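Local coordinates for Bd3459 (Bdellovibrio bacteriovorus, PDB 5CEC), which is a predatory endopeptidase of the peptidase S13 family that is bound by an immunity protein and probably cleaves D-Ala peptide linkages in bacterial cell walls, at residues A[122-125]-A[126-130]. The protein carries 1 engineered substitution. Residues are numbered along the deposited sequence; the frame is centred on the assembly and turned at random.
Sequences YFLI and SELNR
E127 packs its CG over one face of F123, one turn back on helix 118-130, the two side chains running in the same direction. E127 CB sits 3.4 Å from L124 O and close to F123 O, the carbonyl that accepts the E127 N hydrogen bond. With chi1 at -77°, CG lies beside the backbone N, against F123 O and the ring. It stands 4.0 Å from the ring centroid, 21° off the normal and displaced toward the rim, which meets the geometry of a CH-pi contact. A bend at chi2 brings E127 CD to 4.1 Å from F123 CZ, and the carboxylate lies almost parallel to the phenyl plane, 8° apart. R130 forms a two-nitrogen salt bridge with the oxygens: NH2 gives a nearly straight bond of 2.7 Å to the syn lone pair of E127 OE1, while R130 NE reaches E127 OE2 at 2.9 Å, tilted from the carboxylate plane. L435 N also bonds to OE1, and F429 stacks on F123.

Another flank of the helix is apolar. L124 CD1 meets L128 CG at 4.0 Å, and F182 of helix 167-182 and L235 of strand 231-236 touch L124. The helix is the crossover of a beta-alpha-beta unit between strands 104-109 and 135-141. N129 ND2, near the helix end, donates hydrogen bonds to K210 O and I133 O; S126 OG, a turn earlier, is hydrogen-bonded to S206 N. Three donors on a buried carboxylate should favour its ionised form and limit its turning, while the ring packs against CG.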
ATOM      1  N   TYR A 122     -20.235   9.900   1.540  1.00 15.12           N
ATOM      2  CA  TYR A 122     -21.055   9.933   0.334  1.00 16.58           C
ATOM      3  C   TYR A 122     -22.137   8.870   0.354  1.00 16.39           C
ATOM      4  O   TYR A 122     -23.276   9.128  -0.017  1.00 17.10           O
ATOM      5  CB  TYR A 122     -20.201   9.736  -0.922  1.00 16.70           C
ATOM      6  CG  TYR A 122     -19.265  10.871  -1.325  1.00 16.83           C
ATOM      7  CD1 TYR A 122     -19.283  12.126  -0.699  1.00 17.32           C
ATOM      8  CD2 TYR A 122     -18.354  10.666  -2.343  1.00 17.87           C
ATOM      9  CE1 TYR A 122     -18.422  13.140  -1.091  1.00 18.26           C
ATOM     10  CE2 TYR A 122     -17.494  11.664  -2.742  1.00 18.13           C
ATOM     11  CZ  TYR A 122     -17.531  12.892  -2.128  1.00 18.00           C
ATOM     12  OH  TYR A 122     -16.667  13.854  -2.557  1.00 19.05           O
ATOM     13  N   PHE A 123     -21.780   7.671   0.782  1.00 15.99           N
ATOM     14  CA  PHE A 123     -22.772   6.596   0.906  1.00 15.34           C
ATOM     15  C   PHE A 123     -23.828   6.939   1.940  1.00 15.78           C
ATOM     16  O   PHE A 123     -25.025   6.750   1.696  1.00 17.50           O
ATOM     17  CB  PHE A 123     -22.098   5.275   1.231  1.00 15.89           C
ATOM     18  CG  PHE A 123     -23.054   4.114   1.304  1.00 16.13           C
ATOM     19  CD1 PHE A 123     -23.687   3.615   0.156  1.00 17.94           C
ATOM     20  CD2 PHE A 123     -23.374   3.552   2.515  1.00 17.44           C
ATOM     21  CE1 PHE A 123     -24.593   2.571   0.236  1.00 18.57           C
ATOM     22  CE2 PHE A 123     -24.284   2.502   2.593  1.00 18.17           C
ATOM     23  CZ  PHE A 123     -24.897   2.021   1.457  1.00 19.28           C
ATOM     24  N   LEU A 124     -23.407   7.463   3.078  1.00 15.46           N
ATOM     25  CA  LEU A 124     -24.377   7.847   4.094  1.00 16.54           C
ATOM     26  C   LEU A 124     -25.347   8.915   3.570  1.00 16.86           C
ATOM     27  O   LEU A 124     -26.551   8.845   3.835  1.00 17.17           O
ATOM     28  CB  LEU A 124     -23.694   8.321   5.377  1.00 16.22           C
ATOM     29  CG  LEU A 124     -24.591   8.891   6.481  1.00 16.49           C
ATOM     30  CD1 LEU A 124     -25.704   7.909   6.820  1.00 17.23           C
ATOM     31  CD2 LEU A 124     -23.797   9.271   7.698  1.00 17.88           C
ATOM     32  N   ILE A 125     -24.808   9.905   2.863  1.00 16.40           N
ATOM     33  CA  ILE A 125     -25.656  10.963   2.318  1.00 17.56           C
ATOM     34  C   ILE A 125     -26.631  10.413   1.289  1.00 18.86           C
ATOM     35  O   ILE A 125     -27.828  10.782   1.301  1.00 19.74           O
ATOM     36  CB  ILE A 125     -24.826  12.145   1.799  1.00 18.09           C
ATOM     37  CG1 ILE A 125     -24.122  12.832   2.965  1.00 19.59           C
ATOM     38  CG2 ILE A 125     -25.694  13.151   1.057  1.00 19.86           C
ATOM     39  CD1 ILE A 125     -22.956  13.689   2.576  1.00 21.36           C
ATOM     40  N   SER A 126     -26.135   9.560   0.402  1.00 18.41           N
ATOM     41  CA  SER A 126     -27.018   8.846  -0.533  1.00 18.55           C
ATOM     42  C   SER A 126     -28.150   8.104   0.224  1.00 18.98           C
ATOM     43  O   SER A 126     -29.327   8.180  -0.148  1.00 19.95           O
ATOM     44  CB  SER A 126     -26.207   7.848  -1.359  1.00 19.69           C
ATOM     45  OG  SER A 126     -27.050   7.019  -2.118  1.00 20.45           O
ATOM     46  N   GLU A 127     -27.788   7.426   1.298  1.00 17.70           N
ATOM     47  CA  GLU A 127     -28.774   6.703   2.099  1.00 18.88           C
ATOM     48  C   GLU A 127     -29.759   7.623   2.790  1.00 18.98           C
ATOM     49  O   GLU A 127     -30.948   7.310   2.824  1.00 20.01           O
ATOM     50  CB  GLU A 127     -28.071   5.833   3.142  1.00 17.83           C
ATOM     51  CG  GLU A 127     -27.483   4.571   2.521  1.00 18.45           C
ATOM     52  CD  GLU A 127     -28.580   3.686   1.982  1.00 19.68           C
ATOM     53  OE1 GLU A 127     -29.234   3.033   2.806  1.00 20.65           O
ATOM     54  OE2 GLU A 127     -28.889   3.728   0.760  1.00 21.61           O
ATOM     55  N   LEU A 128     -29.285   8.728   3.368  1.00 18.71           N
ATOM     56  CA  LEU A 128     -30.200   9.704   3.965  1.00 19.50           C
ATOM     57  C   LEU A 128     -31.200  10.162   2.913  1.00 19.98           C
ATOM     58  O   LEU A 128     -32.418  10.170   3.170  1.00 20.32           O
ATOM     59  CB  LEU A 128     -29.436  10.887   4.579  1.00 20.35           C
ATOM     60  CG  LEU A 128     -28.599  10.532   5.821  1.00 20.24           C
ATOM     61  CD1 LEU A 128     -27.664  11.683   6.156  1.00 21.73           C
ATOM     62  CD2 LEU A 128     -29.431  10.181   7.024  1.00 22.30           C
ATOM     63  N   ASN A 129     -30.692  10.519   1.731  1.00 20.40           N
ATOM     64  CA  ASN A 129     -31.584  10.931   0.647  1.00 20.17           C
ATOM     65  C   ASN A 129     -32.582   9.839   0.237  1.00 21.42           C
ATOM     66  O   ASN A 129     -33.751  10.130  -0.018  1.00 23.60           O
ATOM     67  CB  ASN A 129     -30.798  11.395  -0.580  1.00 20.82           C
ATOM     68  CG  ASN A 129     -30.120  12.751  -0.415  1.00 21.70           C
ATOM     69  OD1 ASN A 129     -29.502  13.205  -1.375  1.00 25.37           O
ATOM     70  ND2 ASN A 129     -30.222  13.395   0.736  1.00 22.50           N
ATOM     71  N   ARG A 130     -32.112   8.590   0.192  1.00 21.84           N
ATOM     72  CA  ARG A 130     -33.006   7.463  -0.103  1.00 23.83           C
ATOM     73  C   ARG A 130     -34.158   7.385   0.902  1.00 24.83           C
ATOM     74  O   ARG A 130     -35.272   7.026   0.523  1.00 29.91           O
ATOM     75  CB  ARG A 130     -32.223   6.148  -0.128  1.00 24.78           C
ATOM     76  CG  ARG A 130     -33.033   4.966  -0.642  1.00 28.40           C
ATOM     77  CD  ARG A 130     -32.217   3.705  -0.809  1.00 30.08           C
ATOM     78  NE  ARG A 130     -31.690   3.228   0.475  1.00 32.07           N
ATOM     79  CZ  ARG A 130     -32.324   2.439   1.348  1.00 35.80           C
ATOM     80  NH1 ARG A 130     -33.574   1.992   1.124  1.00 40.48           N
ATOM     81  NH2 ARG A 130     -31.702   2.093   2.476  1.00 36.37           N
TER